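Local coordinates for protein alkyl hydroperoxide reductase AhpD (Legionella pneumophila, PDB 5DIP) that probably reduces alkyl hydroperoxides as a member of the AhpD-like, carboxymuconolactone decarboxylase family of all-helical proteins, at residues A[63-68]-A[103-108]. Sequence-based numbering, arbitrary orientation.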
ATOM      1  N   LEU A  63       5.061  10.195   6.725  1.00 14.84           N
ATOM      2  CA  LEU A  63       4.299   9.734   5.568  1.00 14.35           C
ATOM      3  C   LEU A  63       5.216   9.130   4.499  1.00 17.73           C
ATOM      4  O   LEU A  63       4.899   8.104   3.916  1.00 17.65           O
ATOM      5  CB  LEU A  63       3.485  10.894   4.982  1.00 16.83           C
ATOM      6  CG  LEU A  63       2.285  11.341   5.834  1.00 21.49           C
ATOM      7  CD1 LEU A  63       1.664  12.637   5.308  1.00 19.34           C
ATOM      8  CD2 LEU A  63       1.252  10.261   5.853  1.00 19.24           C
ATOM      9  N   ALA A  64       6.358   9.769   4.257  1.00 13.52           N
ATOM     10  CA  ALA A  64       7.321   9.282   3.263  1.00 17.51           C
ATOM     11  C   ALA A  64       7.833   7.877   3.615  1.00 17.76           C
ATOM     12  O   ALA A  64       8.029   7.026   2.745  1.00 16.86           O
ATOM     13  CB  ALA A  64       8.492  10.259   3.145  1.00 19.89           C
ATOM     14  N   VAL A  65       8.050   7.651   4.905  1.00 17.46           N
ATOM     15  CA  VAL A  65       8.514   6.360   5.400  1.00 17.25           C
ATOM     16  C   VAL A  65       7.385   5.326   5.289  1.00 17.44           C
ATOM     17  O   VAL A  65       7.606   4.215   4.806  1.00 17.66           O
ATOM     18  CB  VAL A  65       9.027   6.479   6.865  1.00 20.11           C
ATOM     19  CG1 VAL A  65       9.203   5.095   7.521  1.00 16.59           C
ATOM     20  CG2 VAL A  65      10.350   7.280   6.891  1.00 16.90           C
ATOM     21  N   ALA A  66       6.178   5.706   5.714  1.00 15.97           N
ATOM     22  CA  ALA A  66       5.015   4.814   5.610  1.00 18.87           C
ATOM     23  C   ALA A  66       4.730   4.434   4.157  1.00 23.90           C
ATOM     24  O   ALA A  66       4.306   3.322   3.871  1.00 20.97           O
ATOM     25  CB  ALA A  66       3.782   5.461   6.222  1.00 16.56           C
ATOM     26  N   LYS A  67       4.954   5.372   3.242  1.00 18.14           N
ATOM     27  CA  LYS A  67       4.697   5.125   1.831  1.00 18.43           C
ATOM     28  C   LYS A  67       5.888   4.463   1.137  1.00 22.14           C
ATOM     29  O   LYS A  67       5.814   4.125  -0.045  1.00 23.74           O
ATOM     30  CB  LYS A  67       4.301   6.438   1.147  1.00 19.43           C
ATOM     31  CG  LYS A  67       2.843   6.792   1.496  1.00 31.51           C
ATOM     32  CD  LYS A  67       2.409   8.172   1.065  1.00 41.36           C
ATOM     33  CE  LYS A  67       1.135   8.622   1.815  1.00 28.87           C
ATOM     34  NZ  LYS A  67      -0.112   8.468   1.002  1.00 29.26           N
ATOM     35  N   GLN A  68       6.973   4.275   1.886  1.00 17.96           N
ATOM     36  CA  GLN A  68       8.144   3.541   1.408  1.00 19.15           C
ATOM     37  C   GLN A  68       8.674   4.125   0.116  1.00 23.30           C
ATOM     38  O   GLN A  68       8.960   3.399  -0.829  1.00 20.29           O
ATOM     39  CB  GLN A  68       7.795   2.058   1.227  1.00 21.19           C
ATOM     40  CG  GLN A  68       7.137   1.491   2.483  1.00 19.73           C
ATOM     41  CD  GLN A  68       6.927  -0.006   2.436  1.00 31.61           C
ATOM     42  OE1 GLN A  68       7.093  -0.645   1.396  1.00 30.34           O
ATOM     43  NE2 GLN A  68       6.565  -0.574   3.568  1.00 26.10           N
ATOM     44  N   GLY A 103       7.933  -3.890  11.049  1.00 16.50           N
ATOM     45  CA  GLY A 103       9.196  -4.196  10.378  1.00 19.36           C
ATOM     46  C   GLY A 103       9.543  -3.375   9.143  1.00 18.92           C
ATOM     47  O   GLY A 103      10.605  -2.757   9.092  1.00 22.36           O
ATOM     48  N   PRO A 104       8.653  -3.361   8.136  1.00 20.80           N
ATOM     49  CA  PRO A 104       8.934  -2.606   6.911  1.00 16.79           C
ATOM     50  C   PRO A 104       9.176  -1.111   7.153  1.00 16.55           C
ATOM     51  O   PRO A 104      10.044  -0.552   6.494  1.00 20.66           O
ATOM     52  CB  PRO A 104       7.672  -2.828   6.069  1.00 21.00           C
ATOM     53  CG  PRO A 104       7.152  -4.143   6.539  1.00 21.87           C
ATOM     54  CD  PRO A 104       7.419  -4.161   8.010  1.00 16.77           C
ATOM     55  N   SER A 105       8.445  -0.480   8.068  1.00 16.01           N
ATOM     56  CA  SER A 105       8.686   0.935   8.342  1.00 16.67           C
ATOM     57  C   SER A 105      10.007   1.125   9.088  1.00 16.33           C
ATOM     58  O   SER A 105      10.651   2.166   8.971  1.00 17.52           O
ATOM     59  CB  SER A 105       7.528   1.556   9.142  1.00 16.01           C
ATOM     60  OG  SER A 105       6.373   1.730   8.330  1.00 20.15           O
ATOM     61  N   LEU A 106      10.410   0.123   9.864  1.00 15.98           N
ATOM     62  CA  LEU A 106      11.725   0.191  10.496  1.00 15.81           C
ATOM     63  C   LEU A 106      12.812   0.212   9.415  1.00 17.83           C
ATOM     64  O   LEU A 106      13.796   0.942   9.545  1.00 19.65           O
ATOM     65  CB  LEU A 106      11.935  -0.979  11.460  1.00 16.85           C
ATOM     66  CG  LEU A 106      13.233  -0.978  12.275  1.00 18.51           C
ATOM     67  CD1 LEU A 106      13.328   0.260  13.185  1.00 18.29           C
ATOM     68  CD2 LEU A 106      13.335  -2.263  13.096  1.00 18.51           C
ATOM     69  N   MET A 107      12.622  -0.565   8.342  1.00 18.38           N
ATOM     70  CA  MET A 107      13.577  -0.580   7.235  1.00 15.68           C
ATOM     71  C   MET A 107      13.664   0.793   6.581  1.00 19.84           C
ATOM     72  O   MET A 107      14.754   1.280   6.306  1.00 19.92           O
ATOM     73  CB  MET A 107      13.200  -1.624   6.177  1.00 20.15           C
ATOM     74  CG  MET A 107      13.034  -3.042   6.699  1.00 20.26           C
ATOM     75  SD  MET A 107      14.550  -3.770   7.373  1.00 23.21           S
ATOM     76  CE  MET A 107      14.371  -3.511   9.140  1.00 18.13           C
ATOM     77  N   TYR A 108      12.521   1.429   6.337  1.00 17.61           N
ATOM     78  CA  TYR A 108      12.551   2.742   5.709  1.00 18.77           C
ATOM     79  C   TYR A 108      12.935   3.851   6.676  1.00 18.51           C
ATOM     80  O   TYR A 108      13.413   4.892   6.249  1.00 17.43           O
ATOM     81  CB  TYR A 108      11.215   3.039   5.025  1.00 19.46           C
ATOM     82  CG  TYR A 108      11.142   2.265   3.726  1.00 19.37           C
ATOM     83  CD1 TYR A 108      11.767   2.741   2.578  1.00 22.54           C
ATOM     84  CD2 TYR A 108      10.524   1.025   3.671  1.00 23.23           C
ATOM     85  CE1 TYR A 108      11.739   2.021   1.399  1.00 25.00           C
ATOM     86  CE2 TYR A 108      10.490   0.298   2.502  1.00 25.70           C
ATOM     87  CZ  TYR A 108      11.099   0.798   1.369  1.00 28.23           C
ATOM     88  OH  TYR A 108      11.061   0.073   0.202  1.00 38.89           O
TER
HETATM   89  O   HOH W   1       7.027   1.583   5.755  1.00 25.38           O
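Gln-68 lies over one face of the Tyr-108 ring, displaced toward the rim, and the two side chains cross at about a right angle. CB of Gln-68 makes a CH-pi contact, 3.6 Å from the centroid of the Tyr-108 ring and 19° off the ring normal. The CG of Gln-68 follows at 3.6 Å from CD2 of Tyr-108. Beyond CG the glutamine chain is extended, which keeps the amide at the CE2 rim of the ring, with the two planes 19° apart. The end of the amide reaches the flank of Pro-104. Tyr-108 turns its CG away from its own carbonyl carbon (chi1 -77°), and this presents the face of the ring to Gln-68.

Val-65 meets the CB end of Tyr-108, the two side chains passing in opposite directions. CG1 of Val-65, anti to the valine N, reaches both CB of Tyr-108 at 3.8 Å and Ser-105 O at 3.6 Å.

The contact joins the C-terminal end of helix 53-66 to the first turns of helix 103-119 in the all-helical AhpD-like fold. Helix 53-66 ends in a Schellman motif, with Gln-68 at positive phi.

A water bridges the two helices. The water donates to Val-65 O at 2.9 Å and is hydrogen-bonded to Ser-105 OG at 2.7 Å. Val-65 also packs on Leu-94 and Ala-97 of helix 87-99. Lys-67 of a second subunit packs on Gln-68 and Pro-104, and Pro-70 of that subunit packs on Tyr-108.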